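Local coordinates for protein putative cytochrome P450 154A1 (Streptomyces coelicolor, PDB 1ODO) that is a cytochrome P450 that holds protoporphyrin IX with its iron and, in this structure, carries 4-phenyl-1H-imidazole bound to that iron, at residues A113-V118 with A360-T365; L144-P149 with G243-V248. All coordinates share one frame; numbering follows the deposited sequence. Where two conformers were deposited one is given.

Contact 1: residues A113-V118 with A360-T365; sequences AMRPAV and ARMEVT
Met362 reaches from helix 357-374 between Arg115 and Val118 of helix 108-131, joining two helices of the core bundle of the cytochrome P450 fold, usually lettered L and D. The short segments run in roughly the same direction, at 36° to each other, and their axes come no closer than 10.8 Å. That spacing suits a long, unbranched, polarisable side chain. Met362 leaves its helix with CG anti to the backbone N (chi1 -173°) and stays extended through chi2, then bends at chi3, so sulfur and methyl serve different neighbours. SD lies 3.6 Å above the plane of the Arg115 guanidinium, offset toward the rim of the group, and the nearest pair is NH2 with SD at 3.7 Å. Met362 CG lies over the same face, 3.7 Å from Arg115 NH2, so the flat cation rests on the thioether chain through its face and not through its N-H bonds. A bend at chi3 (-72°) lets the partly exposed arginine lay that face against the sulfur. Beyond the bend, Met362 CE turns to the buried Val118, whose CG2, on the branch beside the backbone N, meets it at 3.6 Å; the same methyl lies against the backbone of Met114 and Arg115. The contact is thus one of van der Waals packing, to which polarisation of the sulfur by the cation probably adds. Pro116 points away from helix 357-374; it has no N-H, and its helix is kinked where the N atoms of Pro116 and Ala117 lack bonds to the preceding turn. The regular pattern resumes with Val118 N bonded to Met114 O. Glu363 follows Met362 and extends toward Pro149, Val152 and the porphyrin. Its aliphatic part borders the valine, Val118 CG1 standing 4.4 Å from Glu363 CG.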
loop_
_atom_site.group_PDB
_atom_site.type_symbol
_atom_site.label_atom_id
_atom_site.label_comp_id
_atom_site.label_asym_id
_atom_site.label_seq_id
_atom_site.Cartn_x
_atom_site.Cartn_y
_atom_site.Cartn_z
ATOM N N ALA A 113 1.633 15.141 -16.213
ATOM C CA ALA A 113 2.434 16.356 -16.081
ATOM C C ALA A 113 3.634 16.159 -15.159
ATOM O O ALA A 113 4.625 16.881 -15.262
ATOM C CB ALA A 113 1.564 17.498 -15.562
ATOM N N MET A 114 3.543 15.178 -14.267
ATOM C CA MET A 114 4.624 14.887 -13.328
ATOM C C MET A 114 5.678 13.937 -13.888
ATOM O O MET A 114 6.750 13.788 -13.304
ATOM C CB MET A 114 4.067 14.250 -12.054
ATOM C CG MET A 114 3.144 15.112 -11.238
ATOM S SD MET A 114 2.587 14.172 -9.805
ATOM C CE MET A 114 4.112 14.120 -8.837
ATOM N N ARG A 115 5.375 13.289 -15.006
ATOM C CA ARG A 115 6.321 12.352 -15.599
ATOM C C ARG A 115 7.762 12.854 -15.698
ATOM O O ARG A 115 8.683 12.177 -15.247
ATOM C CB ARG A 115 5.822 11.885 -16.971
ATOM C CG ARG A 115 6.654 10.763 -17.585
ATOM C CD ARG A 115 5.972 10.179 -18.817
ATOM N NE ARG A 115 4.796 9.383 -18.470
ATOM C CZ ARG A 115 4.838 8.107 -18.096
ATOM N NH1 ARG A 115 6.003 7.473 -18.025
ATOM N NH2 ARG A 115 3.718 7.464 -17.784
ATOM N N PRO A 116 7.978 14.047 -16.275
ATOM C CA PRO A 116 9.347 14.562 -16.390
ATOM C C PRO A 116 10.067 14.647 -15.048
ATOM O O PRO A 116 11.229 14.261 -14.933
ATOM C CB PRO A 116 9.148 15.934 -17.028
ATOM C CG PRO A 116 7.934 15.722 -17.878
ATOM C CD PRO A 116 7.028 14.953 -16.942
ATOM N N ALA A 117 9.373 15.152 -14.033
ATOM C CA ALA A 117 9.967 15.277 -12.709
ATOM C C ALA A 117 10.285 13.907 -12.123
ATOM O O ALA A 117 11.362 13.696 -11.569
ATOM C CB ALA A 117 9.027 16.044 -11.777
ATOM N N VAL A 118 9.352 12.970 -12.243
ATOM C CA VAL A 118 9.575 11.632 -11.706
ATOM C C VAL A 118 10.715 10.933 -12.452
ATOM O O VAL A 118 11.555 10.280 -11.836
ATOM C CB VAL A 118 8.285 10.781 -11.774
ATOM C CG1 VAL A 118 8.546 9.376 -11.220
ATOM C CG2 VAL A 118 7.183 11.465 -10.969
ATOM N N ALA A 360 1.659 5.596 -8.488
ATOM C CA ALA A 360 2.441 4.427 -8.086
ATOM C C ALA A 360 2.815 3.613 -9.323
ATOM O O ALA A 360 3.962 3.197 -9.486
ATOM C CB ALA A 360 1.645 3.561 -7.107
ATOM N N ARG A 361 1.844 3.387 -10.200
ATOM C CA ARG A 361 2.109 2.622 -11.409
ATOM C C ARG A 361 3.224 3.290 -12.214
ATOM O O ARG A 361 4.146 2.620 -12.676
ATOM C CB ARG A 361 0.827 2.490 -12.241
ATOM C CG ARG A 361 -0.113 1.388 -11.733
ATOM C CD ARG A 361 -1.489 1.439 -12.387
ATOM N NE ARG A 361 -2.171 0.147 -12.297
ATOM C CZ ARG A 361 -3.472 -0.010 -12.071
ATOM N NH1 ARG A 361 -4.259 1.047 -11.900
ATOM N NH2 ARG A 361 -3.991 -1.230 -12.030
ATOM N N MET A 362 3.162 4.611 -12.354
ATOM C CA MET A 362 4.190 5.320 -13.107
ATOM C C MET A 362 5.557 5.191 -12.439
ATOM O O MET A 362 6.556 4.929 -13.107
ATOM C CB MET A 362 3.830 6.801 -13.265
ATOM C CG MET A 362 4.784 7.544 -14.193
ATOM S SD MET A 362 4.242 9.220 -14.571
ATOM C CE MET A 362 4.599 10.002 -13.022
ATOM N N GLU A 363 5.598 5.368 -11.122
ATOM C CA GLU A 363 6.848 5.264 -10.378
ATOM C C GLU A 363 7.543 3.930 -10.610
ATOM O O GLU A 363 8.735 3.884 -10.907
ATOM C CB GLU A 363 6.600 5.427 -8.872
ATOM C CG GLU A 363 6.345 6.859 -8.422
ATOM C CD GLU A 363 6.212 6.977 -6.912
ATOM O OE1 GLU A 363 7.002 6.329 -6.193
ATOM O OE2 GLU A 363 5.331 7.726 -6.443
ATOM N N VAL A 364 6.794 2.842 -10.474
ATOM C CA VAL A 364 7.362 1.515 -10.664
ATOM C C VAL A 364 7.775 1.218 -12.100
ATOM O O VAL A 364 8.856 0.678 -12.335
ATOM C CB VAL A 364 6.388 0.419 -10.189
ATOM C CG1 VAL A 364 7.058 -0.942 -10.278
ATOM C CG2 VAL A 364 5.949 0.701 -8.756
ATOM N N THR A 365 6.929 1.562 -13.064
ATOM C CA THR A 365 7.275 1.297 -14.456
ATOM C C THR A 365 8.544 2.061 -14.842
ATOM O O THR A 365 9.439 1.504 -15.478
ATOM C CB THR A 365 6.113 1.661 -15.419
ATOM O OG1 THR A 365 5.815 3.056 -15.319
ATOM C CG2 THR A 365 4.865 0.855 -15.068
#

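Contact 2: residues L144-P149 with G243-V248; sequences LAYPLP and GYETTV. With HEM (protoporphyrin IX containing Fe), chain B; PIM (4-phenyl-1H-imidazole), chain C.
Val248 packs against Ala145 and one face of the Tyr146 ring, where the two backbones approach most closely, with the CA atoms of Ala145 and Val248 only 4.7 Å apart. The small alanine permits this: its CB lies 3.6 Å from Val248 CG2 in the conformer described, and its buried carbonyl oxygen, without a hydrogen-bond partner, receives just the CA-H of Val248. The same CG2, anti to the backbone N, sits over the centre of the Tyr146 ring, a CH-pi contact with CG2 3.7 Å from the ring centroid and 9° off its normal. Farther along, Pro149 CB lies 3.2 Å from Gly243 O, and the chains come close where no side chain intervenes. Thr247 meets the same proline more loosely, through its methyl.

The more open side lies at the edge of the partly exposed Tyr146, held by a polar bond instead of close apolar packing. Tyr146 OH gives a 3.0 Å hydrogen bond, which Glu245 OE2 accepts with its syn lone pair; OE2 stands in the ring plane, yet ring and carboxylate are turned 50° apart. Glu245 has two modelled conformers, so this bond is to that extent doubtful; Arg141 is a second partner of the hydroxyl.

Across the break at Glu245 and Thr246, the chain turns toward the haem: in the conformer described, Thr246 CG2 lies 3.4 Å from HEM C3C, and its OG1 stands near N1 of 4-phenyl-1H-imidazole, whose N3 binds the iron. This interrupted helix, with its Ala-Gly-Tyr-Glu-Thr-Thr sequence, is the kinked I-helix motif of cytochromes P450, beside the distal haem pocket.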
loop_
_atom_site.group_PDB
_atom_site.type_symbol
_atom_site.label_atom_id
_atom_site.label_comp_id
_atom_site.label_asym_id
_atom_site.label_seq_id
_atom_site.Cartn_x
_atom_site.Cartn_y
_atom_site.Cartn_z
ATOM N N LEU A 144 17.060 2.332 -3.785
ATOM C CA LEU A 144 16.149 2.710 -4.864
ATOM C C LEU A 144 14.673 2.628 -4.486
ATOM O O LEU A 144 13.943 3.613 -4.584
ATOM C CB LEU A 144 16.390 1.838 -6.106
ATOM C CG LEU A 144 15.421 2.085 -7.273
ATOM C CD1 LEU A 144 15.581 3.518 -7.773
ATOM C CD2 LEU A 144 15.684 1.099 -8.401
ATOM N N ALA A 145 14.240 1.448 -4.054
ATOM C CA ALA A 145 12.847 1.228 -3.671
ATOM C C ALA A 145 12.290 2.215 -2.639
ATOM O O ALA A 145 11.180 2.721 -2.802
ATOM C CB ALA A 145 12.669 -0.218 -3.177
ATOM N N TYR A 146 13.052 2.492 -1.587
ATOM C CA TYR A 146 12.601 3.420 -0.553
ATOM C C TYR A 146 12.709 4.905 -0.912
ATOM O O TYR A 146 11.740 5.652 -0.779
ATOM C CB TYR A 146 13.359 3.167 0.760
ATOM C CG TYR A 146 12.635 2.262 1.742
ATOM C CD1 TYR A 146 13.234 1.096 2.224
ATOM C CD2 TYR A 146 11.359 2.587 2.208
ATOM C CE1 TYR A 146 12.582 0.275 3.148
ATOM C CE2 TYR A 146 10.698 1.773 3.130
ATOM C CZ TYR A 146 11.314 0.621 3.595
ATOM O OH TYR A 146 10.658 -0.188 4.497
ATOM N N PRO A 147 13.886 5.355 -1.378
ATOM C CA PRO A 147 14.038 6.774 -1.725
ATOM C C PRO A 147 13.193 7.357 -2.861
ATOM O O PRO A 147 12.812 8.525 -2.797
ATOM C CB PRO A 147 15.541 6.905 -1.992
ATOM C CG PRO A 147 15.912 5.547 -2.502
ATOM C CD PRO A 147 15.157 4.631 -1.562
ATOM N N LEU A 148 12.886 6.572 -3.890
ATOM C CA LEU A 148 12.085 7.102 -4.994
ATOM C C LEU A 148 10.697 7.593 -4.574
ATOM O O LEU A 148 10.351 8.752 -4.817
ATOM C CB LEU A 148 11.951 6.067 -6.118
ATOM C CG LEU A 148 11.061 6.476 -7.299
ATOM C CD1 LEU A 148 11.543 7.793 -7.908
ATOM C CD2 LEU A 148 11.082 5.367 -8.344
ATOM N N PRO A 149 9.886 6.727 -3.939
ATOM C CA PRO A 149 8.544 7.145 -3.512
ATOM C C PRO A 149 8.588 8.350 -2.562
ATOM O O PRO A 149 7.692 9.189 -2.567
ATOM C CB PRO A 149 7.986 5.893 -2.825
ATOM C CG PRO A 149 8.709 4.768 -3.515
ATOM C CD PRO A 149 10.121 5.310 -3.612
ATOM N N GLY A 243 2.772 7.575 0.639
ATOM C CA GLY A 243 3.909 7.843 -0.222
ATOM C C GLY A 243 5.231 7.291 0.283
ATOM O O GLY A 243 6.134 7.020 -0.507
ATOM N N TYR A 244 5.351 7.113 1.595
ATOM C CA TYR A 244 6.583 6.594 2.188
ATOM C C TYR A 244 6.734 5.080 2.311
ATOM O O TYR A 244 7.851 4.574 2.442
ATOM C CB TYR A 244 6.771 7.169 3.591
ATOM C CG TYR A 244 7.501 8.487 3.663
ATOM C CD1 TYR A 244 6.941 9.654 3.148
ATOM C CD2 TYR A 244 8.743 8.569 4.285
ATOM C CE1 TYR A 244 7.600 10.874 3.257
ATOM C CE2 TYR A 244 9.410 9.776 4.397
ATOM C CZ TYR A 244 8.837 10.924 3.886
ATOM O OH TYR A 244 9.500 12.120 4.016
ATOM N N GLU A 245 5.601 4.393 2.224
ATOM C CA GLU A 245 5.537 2.945 2.307
ATOM C C GLU A 245 4.694 2.457 1.136
ATOM O O GLU A 245 4.235 3.252 0.319
ATOM C CB GLU A 245 4.887 2.517 3.625
ATOM C CG GLU A 245 5.879 2.210 4.725
ATOM C CD GLU A 245 6.786 1.056 4.360
ATOM O OE1 GLU A 245 6.269 -0.055 4.130
ATOM O OE2 GLU A 245 8.015 1.260 4.297
ATOM N N THR A 246 4.510 1.146 1.058
ATOM C CA THR A 246 3.719 0.527 0.000
ATOM C C THR A 246 4.346 0.535 -1.396
ATOM O O THR A 246 4.661 -0.534 -1.917
ATOM C CB THR A 246 2.315 1.148 -0.059
ATOM O OG1 THR A 246 1.956 1.633 1.241
ATOM C CG2 THR A 246 1.301 0.093 -0.457
ATOM N N THR A 247 4.515 1.696 -2.034
ATOM C CA THR A 247 5.126 1.645 -3.366
ATOM C C THR A 247 6.488 0.949 -3.311
ATOM O O THR A 247 6.881 0.254 -4.251
ATOM C CB THR A 247 5.282 3.047 -4.002
ATOM O OG1 THR A 247 3.992 3.661 -4.132
ATOM C CG2 THR A 247 5.899 2.931 -5.391
ATOM N N VAL A 248 7.201 1.135 -2.204
ATOM C CA VAL A 248 8.513 0.523 -2.029
ATOM C C VAL A 248 8.420 -0.987 -2.240
ATOM O O VAL A 248 9.301 -1.595 -2.844
ATOM C CB VAL A 248 9.072 0.791 -0.610
ATOM C CG1 VAL A 248 8.054 0.374 0.438
ATOM C CG2 VAL A 248 10.380 0.031 -0.409
HETATM C CHA HEM B . -6.159 3.548 -0.542
HETATM C CHB HEM B . -3.019 7.011 -1.697
HETATM C CHC HEM B . 0.073 3.677 -3.320
HETATM C CHD HEM B . -3.061 0.234 -2.139
HETATM C C1A HEM B . -5.603 4.792 -0.719
HETATM C C2A HEM B . -6.215 6.068 -0.364
HETATM C C3A HEM B . -5.339 7.033 -0.680
HETATM C C4A HEM B . -4.159 6.397 -1.248
HETATM C CMA HEM B . -5.503 8.552 -0.494
HETATM C CAA HEM B . -7.618 6.218 0.263
HETATM C CBA HEM B . -8.707 6.204 -0.825
HETATM C CGA HEM B . -10.143 6.331 -0.320
HETATM O O1A HEM B . -10.395 5.756 0.797
HETATM O O2A HEM B . -10.951 6.955 -1.006
HETATM C C1B HEM B . -1.905 6.418 -2.229
HETATM C C2B HEM B . -0.727 7.139 -2.677
HETATM C C3B HEM B . 0.151 6.203 -3.138
HETATM C C4B HEM B . -0.471 4.908 -2.979
HETATM C CMB HEM B . -0.558 8.671 -2.616
HETATM C CAB HEM B . 1.561 6.405 -3.727
HETATM C CBB HEM B . 1.589 7.169 -5.061
HETATM C C1C HEM B . -0.526 2.438 -3.144
HETATM C C2C HEM B . 0.103 1.160 -3.512
HETATM C C3C HEM B . -0.776 0.188 -3.176
HETATM C C4C HEM B . -1.936 0.850 -2.614
HETATM C CMC HEM B . 1.521 1.051 -4.153
HETATM C CAC HEM B . -0.684 -1.355 -3.302
HETATM C CBC HEM B . -0.199 -1.915 -4.644
HETATM C C1D HEM B . -4.174 0.815 -1.598
HETATM C C2D HEM B . -5.332 0.112 -1.095
HETATM C C3D HEM B . -6.203 1.042 -0.635
HETATM C C4D HEM B . -5.593 2.332 -0.866
HETATM C CMD HEM B . -5.489 -1.421 -1.088
HETATM C CAD HEM B . -7.559 0.760 0.030
HETATM C CBD HEM B . -8.694 0.223 -0.849
HETATM C CGD HEM B . -9.875 -0.025 0.065
HETATM O O1D HEM B . -10.205 -1.192 0.306
HETATM O O2D HEM B . -10.418 0.990 0.559
HETATM N NA HEM B . -4.361 5.025 -1.260
HETATM N NB HEM B . -1.722 5.052 -2.417
HETATM N NC HEM B . -1.769 2.220 -2.605
HETATM N ND HEM B . -4.341 2.189 -1.448
HETATM FE FE HEM B . -3.064 3.610 -1.941
HETATM N N1 PIM C . -0.867 3.206 1.837
HETATM C C2 PIM C . -0.979 3.129 0.458
HETATM N N3 PIM C . -2.122 3.477 0.139
HETATM C C4 PIM C . -2.826 3.795 1.212
HETATM C C5 PIM C . -2.058 3.633 2.294
HETATM C C6 PIM C . -2.353 3.854 3.753
HETATM C C7 PIM C . -1.268 4.203 4.621
HETATM C C8 PIM C . -1.546 4.418 6.025
HETATM C C9 PIM C . -2.878 4.276 6.486
HETATM C C10 PIM C . -3.946 3.932 5.616
HETATM C C11 PIM C . -3.639 3.726 4.238
#

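Overall arrangement
From the N terminus the chain first passes 113-118 on helix 108-131, then turns back through helices 140-145 and 147-157, which carry 144-149. After about ninety mostly helical residues it returns as 243-248, between helices 229-244 and 247-260, and closes contact 2. Only much later, past two strands of the mixed sheet, does 360-365 on helix 357-374 close contact 1, so the smaller loop of contact 2 lies wholly within the larger one. The contacts do not cross in sequence, but they touch in space, Glu363 reaching Pro149 and Thr247. Together they tie four helical parts into one bundle beside the haem.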